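Local coordinates for protein PlzA (Borrelia burgdorferi, PDB 7MIE) that binds the bacterial second messenger c-di-GMP and probably acts as a receptor that relays this signal in the spirochaete, at residues I42-E47 and G69-I74; Y65-V70 and L81-D86; K122-S127 and L138-F143. One frame throughout, in Å; residues are numbered along the deposited sequence.

Interaction 1: I42-E47 and G69-I74; sequences IKMSTE and GVIYSI
The amide of Ile42 gives its hydrogen to Ile74 O at 2.8 Å, and Ile42 O takes back the amide hydrogen of Ile74, so the two residues form a hydrogen-bonded pair that ties the short strand 42-43 antiparallel to the end of strand 65-74. One step on, Lys43 and Ser73 form a non-hydrogen-bonded pair, after which Met44 N reaches Tyr72 O at 3.0 Å. Met44 suits the apolar side because its flexible chain folds back on itself (chi2 -59°, chi3 -72°): its CG rests 3.5 Å from Ile71 CG2, and its SD lies 3.8 Å from Ile74 CG2. Lys43 runs alongside Tyr72 instead, its CD 3.7 Å from Tyr72 OH, which lets the long aliphatic chain pack while its charged end goes on to a cation-pi contact with Tyr208. Ser73 OG bonds to Glu41, and Ser45 occupies the N-cap position before helix 46-52, its OG bonded to Glu171. Helix 149-164 packs against Ile42 and Ile74, helix 273-283 meets Tyr72, and strand 78-84 continues the sheet beyond strand 65-74, with Tyr72 and Ser73 both opposite its Lys80 in a classic beta bulge.

Interaction 2: Y65-V70 and L81-D86; sequences YTAFGV and LIFQED
Phe83 leans its ring obliquely against the backbone at Gly69, with CE1 3.4 Å from Gly69 N and 3.5 Å from Gly69 CA. With CG anti to its own carbonyl carbon (chi1 -69°), the ring swings from strand 81-84 toward the facing strand, and a glycine suits this place because it has no side chain to stand where the ring lies. The ring also meets Ala67: the carbonyl O lies near the ring plane at its edge, 4.0 Å from CE1, while the small methyl CB stands 4.4 Å from the same carbon. Val70 and Ile82 form the hydrogen-bonded pair of the two strands, and their beta-branched side chains, well fitted to extended backbone, rise on the same face of the sheet. Ile82 N reaches Val70 O at 2.8 Å in a nearly straight bond (172°), and Val70 N returns to a lone pair of Ile82 O at 3.1 Å. The segment axes are inclined at 128°, far from strictly antiparallel, and the chains part from Gly69 toward Ala67, the ring between them. Strand 57-62 bonds to the outer edge of strand 65-74, strand 134-143 to that of strand 78-84, and helix 88-94 packs Val88 against Ala67 and Phe83.

Interaction 3: K122-S127 and L138-F143; sequences KLLSAS and LLTLEF. With EDO (1,2-ethanediol), chain F.
A classic beta bulge interrupts the hairpin of strands 119-131 and 134-143, where Leu124 and Ser125 both stand opposite Thr140. Leu124 N bonds to Thr140 O at 2.8 Å, almost straight at 171°, while Thr140 N reaches Ser125 O at 2.9 Å, so the extra residue costs neither backbone group of Thr140 its partner. Hydrogen-bonded pairs continue on each side of the bulge, Lys122 with Glu142 and Ser127 with Leu138. Lys122 and Glu142 run side by side with extended chains, bringing NZ to a rather long salt bridge of 3.5 Å with Glu142 OE1. Leu124 crosses the aliphatic part of that glutamate, its CD1 3.8 Å from Glu142 CB. On the face turned to helix 88-94, Leu123 CD1 meets Leu141 CD2 at 4.0 Å, branched side chains suited to an apolar layer. The other face carries hydroxyls beside Leu138, and a 1,2-ethanediol molecule, probably from the crystallisation liquor, settles among them. Ser125 OG, held anti to its amide nitrogen (chi1 -171°), gives a 2.6 Å hydrogen bond to ethanediol O2. Ethanediol O1 bonds to Leu138 O at 2.9 Å and lies 2.7 Å from Thr140 OG1. Leu138 O, which also accepts from Ser127 N, is thus gripped twice. Six backbone bonds probably give most of the cohesion beside the aliphatic packing, with the largely polar face suited to solvent and the ion pair probably adding only modestly.

How the interactions relate
All three contacts belong to one antiparallel sheet, in which strands 42-43, 65-74, 78-84, 134-143 and 119-131 are successive neighbours. Interactions 1 and 2 use opposite edges of strand 65-74, and their segments overlap at Gly69 and Val70, which make contact only in interaction 2; the second continues into interaction 3 through a probable hydrogen bond from Leu139 N to Leu81 O and packing of Leu81 on Leu141. Interaction 1 is buried near the centre of the chain, the side chain of Lys43 about 9 Å from the bound c-di-GMP. Interaction 2 is partly buried and interaction 3 superficial. Their chemistry follows this placing: methionine and isoleucine inside, an aromatic ring on glycine midway, hydroxyls with an ion pair outside.

Interaction 1: I42-E47 and G69-I74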
ATOM      1  N   ILE A  42       2.465   0.764  -7.089  1.00 19.88           N
ATOM      2  CA  ILE A  42       2.411   1.895  -6.183  1.00 19.76           C
ATOM      3  C   ILE A  42       1.401   1.549  -5.089  1.00 19.12           C
ATOM      4  O   ILE A  42       0.242   1.253  -5.387  1.00 20.78           O
ATOM      5  CB  ILE A  42       1.925   3.139  -6.975  1.00 20.11           C
ATOM      6  CG1 ILE A  42       2.865   3.528  -8.141  1.00 21.58           C
ATOM      7  CG2 ILE A  42       1.688   4.304  -6.009  1.00 20.92           C
ATOM      8  CD1 ILE A  42       4.282   3.930  -7.658  1.00 22.16           C
ATOM      9  N   LYS A  43       1.884   1.521  -3.836  1.00 19.31           N
ATOM     10  CA  LYS A  43       1.011   1.289  -2.677  1.00 19.57           C
ATOM     11  C   LYS A  43       0.096   2.485  -2.449  1.00 21.16           C
ATOM     12  O   LYS A  43       0.497   3.631  -2.623  1.00 21.57           O
ATOM     13  CB  LYS A  43       1.781   0.886  -1.412  1.00 20.25           C
ATOM     14  CG  LYS A  43       2.467  -0.465  -1.556  1.00 23.04           C
ATOM     15  CD  LYS A  43       3.213  -0.994  -0.352  1.00 23.97           C
ATOM     16  CE  LYS A  43       4.395  -0.151   0.059  1.00 25.91           C
ATOM     17  NZ  LYS A  43       5.520  -0.170  -0.940  1.00 26.43           N
ATOM     18  N   MET A  44      -1.158   2.219  -2.010  1.00 20.55           N
ATOM     19  CA  MET A  44      -2.131   3.297  -1.887  1.00 21.37           C
ATOM     20  C   MET A  44      -1.983   4.055  -0.566  1.00 22.08           C
ATOM     21  O   MET A  44      -1.642   3.490   0.477  1.00 23.74           O
ATOM     22  CB  MET A  44      -3.566   2.766  -2.026  1.00 22.65           C
ATOM     23  CG  MET A  44      -3.733   1.921  -3.253  1.00 25.65           C
ATOM     24  SD  MET A  44      -3.334   2.787  -4.836  1.00 31.38           S
ATOM     25  CE  MET A  44      -4.768   3.817  -4.843  1.00 26.30           C
ATOM     26  N   SER A  45      -2.224   5.373  -0.632  1.00 20.61           N
ATOM     27  CA  SER A  45      -2.309   6.263   0.526  1.00 22.24           C
ATOM     28  C   SER A  45      -3.278   7.383   0.157  1.00 23.48           C
ATOM     29  O   SER A  45      -3.655   7.515  -1.016  1.00 24.67           O
ATOM     30  CB  SER A  45      -0.944   6.821   0.886  1.00 23.60           C
ATOM     31  OG  SER A  45      -0.609   7.876  -0.031  1.00 27.03           O
ATOM     32  N   THR A  46      -3.691   8.172   1.159  1.00 23.85           N
ATOM     33  CA  THR A  46      -4.649   9.249   0.963  1.00 24.99           C
ATOM     34  C   THR A  46      -4.243  10.154  -0.207  1.00 24.30           C
ATOM     35  O   THR A  46      -5.077  10.470  -1.074  1.00 23.85           O
ATOM     36  CB  THR A  46      -4.841  10.012   2.276  1.00 27.34           C
ATOM     37  OG1 THR A  46      -5.305   9.026   3.203  1.00 29.86           O
ATOM     38  CG2 THR A  46      -5.918  11.090   2.169  1.00 28.90           C
ATOM     39  N   GLU A  47      -2.978  10.601  -0.215  1.00 25.24           N
ATOM     40  CA  GLU A  47      -2.508  11.497  -1.257  1.00 26.11           C
ATOM     41  C   GLU A  47      -2.496  10.835  -2.640  1.00 25.43           C
ATOM     42  O   GLU A  47      -2.770  11.525  -3.623  1.00 25.03           O
ATOM     43  CB  GLU A  47      -1.119  12.070  -0.947  1.00 30.80           C
ATOM     44  CG  GLU A  47      -1.133  13.043   0.230  1.00 34.59           C
ATOM     45  CD  GLU A  47       0.143  13.862   0.278  1.00 42.45           C
ATOM     46  OE1 GLU A  47       0.051  15.053   0.604  1.00 50.98           O
ATOM     47  OE2 GLU A  47       1.236  13.297  -0.026  1.00 49.62           O
ATOM     48  N   GLY A  69     -13.999  -4.705  -1.634  1.00 25.10           N
ATOM     49  CA  GLY A  69     -12.674  -4.862  -1.046  1.00 25.39           C
ATOM     50  C   GLY A  69     -11.964  -3.508  -1.057  1.00 24.88           C
ATOM     51  O   GLY A  69     -12.628  -2.489  -1.214  1.00 27.73           O
ATOM     52  N   VAL A  70     -10.659  -3.531  -0.795  1.00 21.24           N
ATOM     53  CA  VAL A  70      -9.922  -2.279  -0.677  1.00 21.18           C
ATOM     54  C   VAL A  70      -8.683  -2.442  -1.556  1.00 19.64           C
ATOM     55  O   VAL A  70      -8.081  -3.512  -1.622  1.00 20.58           O
ATOM     56  CB  VAL A  70      -9.535  -2.116   0.811  1.00 24.83           C
ATOM     57  CG1 VAL A  70      -8.696  -0.875   1.006  1.00 27.34           C
ATOM     58  CG2 VAL A  70     -10.809  -1.928   1.669  1.00 29.54           C
ATOM     59  N   ILE A  71      -8.260  -1.344  -2.207  1.00 20.09           N
ATOM     60  CA  ILE A  71      -7.079  -1.445  -3.045  1.00 19.08           C
ATOM     61  C   ILE A  71      -5.853  -1.364  -2.146  1.00 21.00           C
ATOM     62  O   ILE A  71      -5.710  -0.428  -1.330  1.00 21.98           O
ATOM     63  CB  ILE A  71      -7.063  -0.300  -4.081  1.00 19.96           C
ATOM     64  CG1 ILE A  71      -8.354  -0.218  -4.894  1.00 21.07           C
ATOM     65  CG2 ILE A  71      -5.822  -0.378  -4.967  1.00 19.16           C
ATOM     66  CD1 ILE A  71      -8.447   0.984  -5.861  1.00 23.42           C
ATOM     67  N   TYR A  72      -4.947  -2.321  -2.358  1.00 17.63           N
ATOM     68  CA  TYR A  72      -3.654  -2.315  -1.683  1.00 19.19           C
ATOM     69  C   TYR A  72      -2.607  -1.567  -2.529  1.00 18.97           C
ATOM     70  O   TYR A  72      -1.887  -0.712  -1.994  1.00 18.99           O
ATOM     71  CB  TYR A  72      -3.204  -3.769  -1.500  1.00 19.01           C
ATOM     72  CG  TYR A  72      -1.769  -3.930  -1.069  1.00 20.51           C
ATOM     73  CD1 TYR A  72      -1.411  -3.841   0.273  1.00 23.43           C
ATOM     74  CD2 TYR A  72      -0.782  -4.210  -2.006  1.00 21.05           C
ATOM     75  CE1 TYR A  72      -0.094  -4.032   0.675  1.00 25.00           C
ATOM     76  CE2 TYR A  72       0.534  -4.403  -1.623  1.00 22.06           C
ATOM     77  CZ  TYR A  72       0.872  -4.310  -0.283  1.00 23.79           C
ATOM     78  OH  TYR A  72       2.170  -4.495   0.093  1.00 25.40           O
ATOM     79  N   SER A  73      -2.527  -1.900  -3.820  1.00 18.41           N
ATOM     80  CA  SER A  73      -1.577  -1.219  -4.709  1.00 19.36           C
ATOM     81  C   SER A  73      -2.115  -1.249  -6.125  1.00 18.57           C
ATOM     82  O   SER A  73      -3.017  -2.041  -6.422  1.00 19.37           O
ATOM     83  CB  SER A  73      -0.175  -1.873  -4.656  1.00 19.52           C
ATOM     84  OG  SER A  73      -0.183  -3.168  -5.274  1.00 20.57           O
ATOM     85  N   ILE A  74      -1.523  -0.399  -6.973  1.00 18.83           N
ATOM     86  CA  ILE A  74      -1.931  -0.317  -8.365  1.00 19.50           C
ATOM     87  C   ILE A  74      -0.705  -0.379  -9.260  1.00 19.47           C
ATOM     88  O   ILE A  74       0.353   0.146  -8.895  1.00 20.65           O
ATOM     89  CB  ILE A  74      -2.778   0.949  -8.573  1.00 21.54           C
ATOM     90  CG1 ILE A  74      -3.411   0.970  -9.971  1.00 22.42           C
ATOM     91  CG2 ILE A  74      -1.945   2.213  -8.316  1.00 23.54           C
ATOM     92  CD1 ILE A  74      -4.589   1.956 -10.057  1.00 24.67           C
TER

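Interaction 2: Y65-V70 and L81-D86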
ATOM      1  N   TYR A  65     -22.786 -12.610  -7.880  1.00 27.14           N
ATOM      2  CA  TYR A  65     -22.123 -12.459  -6.597  1.00 24.59           C
ATOM      3  C   TYR A  65     -21.395 -11.119  -6.551  1.00 24.87           C
ATOM      4  O   TYR A  65     -20.781 -10.715  -7.536  1.00 25.31           O
ATOM      5  CB  TYR A  65     -21.107 -13.584  -6.419  1.00 26.75           C
ATOM      6  CG  TYR A  65     -20.259 -13.474  -5.180  1.00 27.38           C
ATOM      7  CD1 TYR A  65     -20.743 -13.887  -3.957  1.00 31.30           C
ATOM      8  CD2 TYR A  65     -19.010 -12.852  -5.210  1.00 29.30           C
ATOM      9  CE1 TYR A  65     -19.980 -13.781  -2.798  1.00 34.13           C
ATOM     10  CE2 TYR A  65     -18.230 -12.763  -4.070  1.00 30.59           C
ATOM     11  CZ  TYR A  65     -18.717 -13.212  -2.860  1.00 32.45           C
ATOM     12  OH  TYR A  65     -17.974 -13.109  -1.712  1.00 34.49           O
ATOM     13  N   THR A  66     -21.472 -10.431  -5.404  1.00 24.45           N
ATOM     14  CA  THR A  66     -20.799  -9.138  -5.305  1.00 24.26           C
ATOM     15  C   THR A  66     -20.094  -8.991  -3.952  1.00 24.15           C
ATOM     16  O   THR A  66     -20.580  -9.503  -2.927  1.00 24.32           O
ATOM     17  CB  THR A  66     -21.818  -8.039  -5.609  1.00 27.85           C
ATOM     18  OG1 THR A  66     -21.051  -6.888  -5.959  1.00 36.35           O
ATOM     19  CG2 THR A  66     -22.809  -7.814  -4.482  1.00 28.92           C
ATOM     20  N   ALA A  67     -18.937  -8.275  -3.934  1.00 23.31           N
ATOM     21  CA  ALA A  67     -18.251  -8.030  -2.677  1.00 23.52           C
ATOM     22  C   ALA A  67     -17.417  -6.758  -2.808  1.00 23.73           C
ATOM     23  O   ALA A  67     -16.904  -6.486  -3.890  1.00 24.53           O
ATOM     24  CB  ALA A  67     -17.315  -9.178  -2.302  1.00 24.04           C
ATOM     25  N   PHE A  68     -17.264  -6.067  -1.669  1.00 23.32           N
ATOM     26  CA  PHE A  68     -16.415  -4.875  -1.652  1.00 24.71           C
ATOM     27  C   PHE A  68     -15.079  -5.240  -1.034  1.00 25.88           C
ATOM     28  O   PHE A  68     -15.034  -5.876   0.021  1.00 27.22           O
ATOM     29  CB  PHE A  68     -17.075  -3.747  -0.839  1.00 25.83           C
ATOM     30  CG  PHE A  68     -18.129  -3.030  -1.628  1.00 28.33           C
ATOM     31  CD1 PHE A  68     -19.428  -3.507  -1.678  1.00 29.71           C
ATOM     32  CD2 PHE A  68     -17.812  -1.900  -2.370  1.00 31.12           C
ATOM     33  CE1 PHE A  68     -20.376  -2.849  -2.445  1.00 32.48           C
ATOM     34  CE2 PHE A  68     -18.765  -1.246  -3.136  1.00 30.98           C
ATOM     35  CZ  PHE A  68     -20.048  -1.730  -3.171  1.00 31.85           C
ATOM     36  N   GLY A  69     -13.999  -4.705  -1.634  1.00 25.10           N
ATOM     37  CA  GLY A  69     -12.674  -4.862  -1.046  1.00 25.39           C
ATOM     38  C   GLY A  69     -11.964  -3.508  -1.057  1.00 24.88           C
ATOM     39  O   GLY A  69     -12.628  -2.489  -1.214  1.00 27.73           O
ATOM     40  N   VAL A  70     -10.659  -3.531  -0.795  1.00 21.24           N
ATOM     41  CA  VAL A  70      -9.922  -2.279  -0.677  1.00 21.18           C
ATOM     42  C   VAL A  70      -8.683  -2.442  -1.556  1.00 19.64           C
ATOM     43  O   VAL A  70      -8.081  -3.512  -1.622  1.00 20.58           O
ATOM     44  CB  VAL A  70      -9.535  -2.116   0.811  1.00 24.83           C
ATOM     45  CG1 VAL A  70      -8.696  -0.875   1.006  1.00 27.34           C
ATOM     46  CG2 VAL A  70     -10.809  -1.928   1.669  1.00 29.54           C
ATOM     47  N   LEU A  81      -5.884  -6.267  -4.584  1.00 18.82           N
ATOM     48  CA  LEU A  81      -7.061  -5.975  -3.769  1.00 20.33           C
ATOM     49  C   LEU A  81      -7.071  -6.863  -2.533  1.00 20.84           C
ATOM     50  O   LEU A  81      -6.689  -8.042  -2.613  1.00 21.42           O
ATOM     51  CB  LEU A  81      -8.360  -6.221  -4.557  1.00 20.39           C
ATOM     52  CG  LEU A  81      -8.586  -5.432  -5.855  1.00 22.03           C
ATOM     53  CD1 LEU A  81     -10.055  -5.604  -6.317  1.00 23.18           C
ATOM     54  CD2 LEU A  81      -8.310  -3.931  -5.618  1.00 22.33           C
ATOM     55  N   ILE A  82      -7.561  -6.285  -1.418  1.00 20.36           N
ATOM     56  CA  ILE A  82      -7.729  -7.013  -0.160  1.00 20.98           C
ATOM     57  C   ILE A  82      -9.203  -7.352   0.029  1.00 20.47           C
ATOM     58  O   ILE A  82     -10.090  -6.472  -0.039  1.00 20.65           O
ATOM     59  CB  ILE A  82      -7.247  -6.151   1.028  1.00 22.70           C
ATOM     60  CG1 ILE A  82      -5.725  -5.927   0.966  1.00 23.20           C
ATOM     61  CG2 ILE A  82      -7.686  -6.771   2.371  1.00 23.89           C
ATOM     62  CD1 ILE A  82      -5.298  -4.696   1.814  1.00 24.16           C
ATOM     63  N   PHE A  83      -9.428  -8.650   0.321  1.00 20.32           N
ATOM     64  CA  PHE A  83     -10.753  -9.122   0.728  1.00 21.65           C
ATOM     65  C   PHE A  83     -10.630  -9.997   1.968  1.00 21.61           C
ATOM     66  O   PHE A  83      -9.594 -10.619   2.217  1.00 22.50           O
ATOM     67  CB  PHE A  83     -11.371  -9.971  -0.398  1.00 22.13           C
ATOM     68  CG  PHE A  83     -11.750  -9.218  -1.652  1.00 23.90           C
ATOM     69  CD1 PHE A  83     -12.917  -8.460  -1.705  1.00 23.92           C
ATOM     70  CD2 PHE A  83     -10.897  -9.237  -2.754  1.00 25.67           C
ATOM     71  CE1 PHE A  83     -13.235  -7.752  -2.862  1.00 25.13           C
ATOM     72  CE2 PHE A  83     -11.220  -8.524  -3.899  1.00 26.21           C
ATOM     73  CZ  PHE A  83     -12.394  -7.806  -3.952  1.00 25.80           C
ATOM     74  N   GLN A  84     -11.755 -10.145   2.679  1.00 23.35           N
ATOM     75  CA  GLN A  84     -11.782 -11.160   3.736  1.00 25.54           C
ATOM     76  C   GLN A  84     -11.578 -12.544   3.122  1.00 24.72           C
ATOM     77  O   GLN A  84     -11.977 -12.795   1.998  1.00 24.56           O
ATOM     78  CB  GLN A  84     -13.150 -11.217   4.419  1.00 27.77           C
ATOM     79  CG  GLN A  84     -13.483  -9.940   5.161  1.00 31.86           C
ATOM     80  CD  GLN A  84     -14.857 -10.019   5.797  1.00 35.83           C
ATOM     81  OE1 GLN A  84     -15.838 -10.453   5.187  1.00 39.74           O
ATOM     82  NE2 GLN A  84     -14.929  -9.593   7.041  1.00 41.45           N
ATOM     83  N   GLU A  85     -10.987 -13.452   3.886  1.00 26.29           N
ATOM     84  CA  GLU A  85     -10.805 -14.824   3.424  1.00 28.55           C
ATOM     85  C   GLU A  85     -12.173 -15.480   3.201  1.00 29.07           C
ATOM     86  O   GLU A  85     -13.142 -15.100   3.865  1.00 27.87           O
ATOM     87  CB  GLU A  85      -9.969 -15.574   4.455  1.00 33.24           C
ATOM     88  CG  GLU A  85      -9.632 -17.004   4.093  1.00 38.63           C
ATOM     89  CD  GLU A  85      -8.843 -17.714   5.193  1.00 41.81           C
ATOM     90  OE1 GLU A  85      -7.619 -17.984   4.976  1.00 41.75           O
ATOM     91  OE2 GLU A  85      -9.423 -17.921   6.292  1.00 44.24           O
ATOM     92  N   ASP A  86     -12.231 -16.477   2.289  1.00 28.17           N
ATOM     93  CA  ASP A  86     -13.416 -17.307   2.065  1.00 29.52           C
ATOM     94  C   ASP A  86     -14.570 -16.488   1.487  1.00 29.44           C
ATOM     95  O   ASP A  86     -15.732 -16.773   1.778  1.00 30.58           O
ATOM     96  CB  ASP A  86     -13.875 -18.019   3.353  1.00 32.61           C
ATOM     97  CG  ASP A  86     -14.580 -19.340   3.051  1.00 37.26           C
ATOM     98  OD1 ASP A  86     -14.628 -19.725   1.855  1.00 33.21           O
ATOM     99  OD2 ASP A  86     -15.066 -19.997   4.015  1.00 39.85           O
TER

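Interaction 3: K122-S127 and L138-F143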
ATOM      1  N   LYS A 122      -8.760 -10.860 -14.553  1.00 25.13           N
ATOM      2  CA  LYS A 122      -8.449 -12.262 -14.303  1.00 27.52           C
ATOM      3  C   LYS A 122      -7.476 -12.334 -13.131  1.00 25.65           C
ATOM      4  O   LYS A 122      -6.598 -11.464 -12.965  1.00 24.97           O
ATOM      5  CB  LYS A 122      -7.903 -12.940 -15.567  1.00 29.66           C
ATOM      6  CG  LYS A 122      -6.631 -12.364 -16.148  1.00 36.92           C
ATOM      7  CD  LYS A 122      -5.934 -13.295 -17.149  1.00 41.72           C
ATOM      8  CE  LYS A 122      -4.452 -12.990 -17.254  1.00 45.98           C
ATOM      9  NZ  LYS A 122      -3.855 -13.420 -18.546  1.00 53.88           N
ATOM     10  N   LEU A 123      -7.643 -13.363 -12.305  1.00 24.30           N
ATOM     11  CA  LEU A 123      -6.796 -13.514 -11.135  1.00 23.50           C
ATOM     12  C   LEU A 123      -5.430 -14.041 -11.572  1.00 24.69           C
ATOM     13  O   LEU A 123      -5.358 -15.101 -12.192  1.00 25.67           O
ATOM     14  CB  LEU A 123      -7.459 -14.515 -10.178  1.00 23.03           C
ATOM     15  CG  LEU A 123      -6.712 -14.771  -8.858  1.00 23.10           C
ATOM     16  CD1 LEU A 123      -6.729 -13.512  -7.983  1.00 22.43           C
ATOM     17  CD2 LEU A 123      -7.391 -15.930  -8.105  1.00 24.72           C
ATOM     18  N   LEU A 124      -4.353 -13.353 -11.178  1.00 23.63           N
ATOM     19  CA  LEU A 124      -3.007 -13.830 -11.502  1.00 25.33           C
ATOM     20  C   LEU A 124      -2.378 -14.595 -10.344  1.00 25.72           C
ATOM     21  O   LEU A 124      -1.597 -15.537 -10.577  1.00 28.26           O
ATOM     22  CB  LEU A 124      -2.072 -12.672 -11.885  1.00 26.15           C
ATOM     23  CG  LEU A 124      -2.451 -11.889 -13.137  1.00 29.69           C
ATOM     24  CD1 LEU A 124      -1.378 -10.824 -13.421  1.00 29.44           C
ATOM     25  CD2 LEU A 124      -2.591 -12.822 -14.331  1.00 32.15           C
ATOM     26  N   SER A 125      -2.624 -14.134  -9.116  1.00 23.20           N
ATOM     27  CA  SER A 125      -1.978 -14.666  -7.935  1.00 23.27           C
ATOM     28  C   SER A 125      -2.798 -14.260  -6.724  1.00 21.45           C
ATOM     29  O   SER A 125      -3.568 -13.303  -6.832  1.00 21.40           O
ATOM     30  CB  SER A 125      -0.572 -14.044  -7.809  1.00 25.62           C
ATOM     31  OG  SER A 125       0.127 -14.729  -6.758  1.00 28.92           O
ATOM     32  N   ALA A 126      -2.610 -14.955  -5.588  1.00 21.21           N
ATOM     33  CA  ALA A 126      -3.262 -14.625  -4.331  1.00 21.79           C
ATOM     34  C   ALA A 126      -2.380 -15.079  -3.176  1.00 22.56           C
ATOM     35  O   ALA A 126      -1.610 -16.055  -3.308  1.00 23.56           O
ATOM     36  CB  ALA A 126      -4.604 -15.335  -4.266  1.00 23.75           C
ATOM     37  N   SER A 127      -2.439 -14.314  -2.086  1.00 22.41           N
ATOM     38  CA  SER A 127      -1.800 -14.735  -0.853  0.60 22.93           C
ATOM     39  C   SER A 127      -2.792 -14.673   0.293  1.00 24.90           C
ATOM     40  O   SER A 127      -3.870 -14.052   0.185  1.00 23.87           O
ATOM     41  CB  SER A 127      -0.571 -13.906  -0.524  0.60 24.14           C
ATOM     42  OG  SER A 127      -0.940 -12.550  -0.381  0.60 23.24           O
ATOM     43  N   LEU A 138      -4.939 -11.306  -0.339  1.00 21.53           N
ATOM     44  CA  LEU A 138      -4.467 -10.221  -1.214  1.00 21.70           C
ATOM     45  C   LEU A 138      -4.448 -10.805  -2.627  1.00 20.79           C
ATOM     46  O   LEU A 138      -3.749 -11.803  -2.867  1.00 24.15           O
ATOM     47  CB  LEU A 138      -3.059  -9.818  -0.761  1.00 21.48           C
ATOM     48  CG  LEU A 138      -2.412  -8.666  -1.558  1.00 23.93           C
ATOM     49  CD1 LEU A 138      -3.161  -7.364  -1.323  1.00 21.98           C
ATOM     50  CD2 LEU A 138      -0.968  -8.481  -1.145  1.00 24.50           C
ATOM     51  N   LEU A 139      -5.236 -10.233  -3.552  0.50 21.09           N
ATOM     52  CA  LEU A 139      -5.453 -10.780  -4.893  0.50 20.74           C
ATOM     53  C   LEU A 139      -4.846  -9.871  -5.956  0.50 20.78           C
ATOM     54  O   LEU A 139      -5.293  -8.721  -6.074  0.50 19.15           O
ATOM     55  CB  LEU A 139      -6.955 -10.824  -5.190  0.50 21.22           C
ATOM     56  CG  LEU A 139      -7.740 -12.031  -4.668  0.50 21.12           C
ATOM     57  CD1 LEU A 139      -7.782 -12.030  -3.155  0.50 21.18           C
ATOM     58  CD2 LEU A 139      -9.150 -12.041  -5.238  0.50 22.34           C
ATOM     59  N   THR A 140      -3.970 -10.441  -6.801  1.00 19.95           N
ATOM     60  CA  THR A 140      -3.442  -9.683  -7.928  1.00 20.84           C
ATOM     61  C   THR A 140      -4.359  -9.945  -9.116  1.00 21.26           C
ATOM     62  O   THR A 140      -4.523 -11.122  -9.513  1.00 21.42           O
ATOM     63  CB  THR A 140      -2.005 -10.134  -8.223  1.00 23.01           C
ATOM     64  OG1 THR A 140      -1.148  -9.995  -7.080  1.00 22.95           O
ATOM     65  CG2 THR A 140      -1.412  -9.412  -9.429  1.00 23.36           C
ATOM     66  N   LEU A 141      -4.945  -8.886  -9.658  1.00 21.03           N
ATOM     67  CA  LEU A 141      -5.935  -8.973 -10.719  1.00 22.07           C
ATOM     68  C   LEU A 141      -5.441  -8.185 -11.930  1.00 23.74           C
ATOM     69  O   LEU A 141      -5.135  -6.998 -11.802  1.00 24.61           O
ATOM     70  CB  LEU A 141      -7.260  -8.396 -10.213  1.00 23.26           C
ATOM     71  CG  LEU A 141      -7.897  -9.183  -9.063  1.00 25.01           C
ATOM     72  CD1 LEU A 141      -8.906  -8.300  -8.344  1.00 27.82           C
ATOM     73  CD2 LEU A 141      -8.595 -10.418  -9.641  1.00 24.58           C
ATOM     74  N   GLU A 142      -5.468  -8.833 -13.101  1.00 25.02           N
ATOM     75  CA  GLU A 142      -5.059  -8.184 -14.336  1.00 25.21           C
ATOM     76  C   GLU A 142      -6.286  -7.693 -15.107  1.00 25.11           C
ATOM     77  O   GLU A 142      -7.265  -8.420 -15.271  1.00 24.79           O
ATOM     78  CB  GLU A 142      -4.290  -9.205 -15.180  1.00 29.48           C
ATOM     79  CG  GLU A 142      -3.883  -8.631 -16.538  1.00 34.29           C
ATOM     80  CD  GLU A 142      -2.906  -9.514 -17.288  1.00 42.47           C
ATOM     81  OE1 GLU A 142      -3.281 -10.007 -18.364  1.00 47.44           O
ATOM     82  OE2 GLU A 142      -1.782  -9.705 -16.780  1.00 44.90           O
ATOM     83  N   PHE A 143      -6.217  -6.455 -15.619  1.00 23.94           N
ATOM     84  CA  PHE A 143      -7.222  -5.872 -16.492  1.00 27.29           C
ATOM     85  C   PHE A 143      -7.220  -6.598 -17.840  1.00 28.84           C
ATOM     86  O   PHE A 143      -6.195  -6.698 -18.492  1.00 30.88           O
ATOM     87  CB  PHE A 143      -6.940  -4.373 -16.651  1.00 29.51           C
ATOM     88  CG  PHE A 143      -7.284  -3.584 -15.403  1.00 30.94           C
ATOM     89  CD1 PHE A 143      -8.610  -3.326 -15.063  1.00 34.91           C
ATOM     90  CD2 PHE A 143      -6.283  -3.146 -14.553  1.00 33.13           C
ATOM     91  CE1 PHE A 143      -8.928  -2.619 -13.910  1.00 33.49           C
ATOM     92  CE2 PHE A 143      -6.585  -2.435 -13.396  1.00 32.99           C
ATOM     93  CZ  PHE A 143      -7.915  -2.176 -13.083  1.00 35.46           C
TER
HETATM   94  C1  EDO F 305      -0.569 -11.251  -3.619  1.00 40.26           C
HETATM   95  O1  EDO F 305      -1.531 -11.285  -4.685  1.00 32.01           O
HETATM   96  C2  EDO F 305       0.575 -12.166  -3.678  1.00 44.98           C
HETATM   97  O2  EDO F 305       0.419 -13.123  -4.707  1.00 51.21           O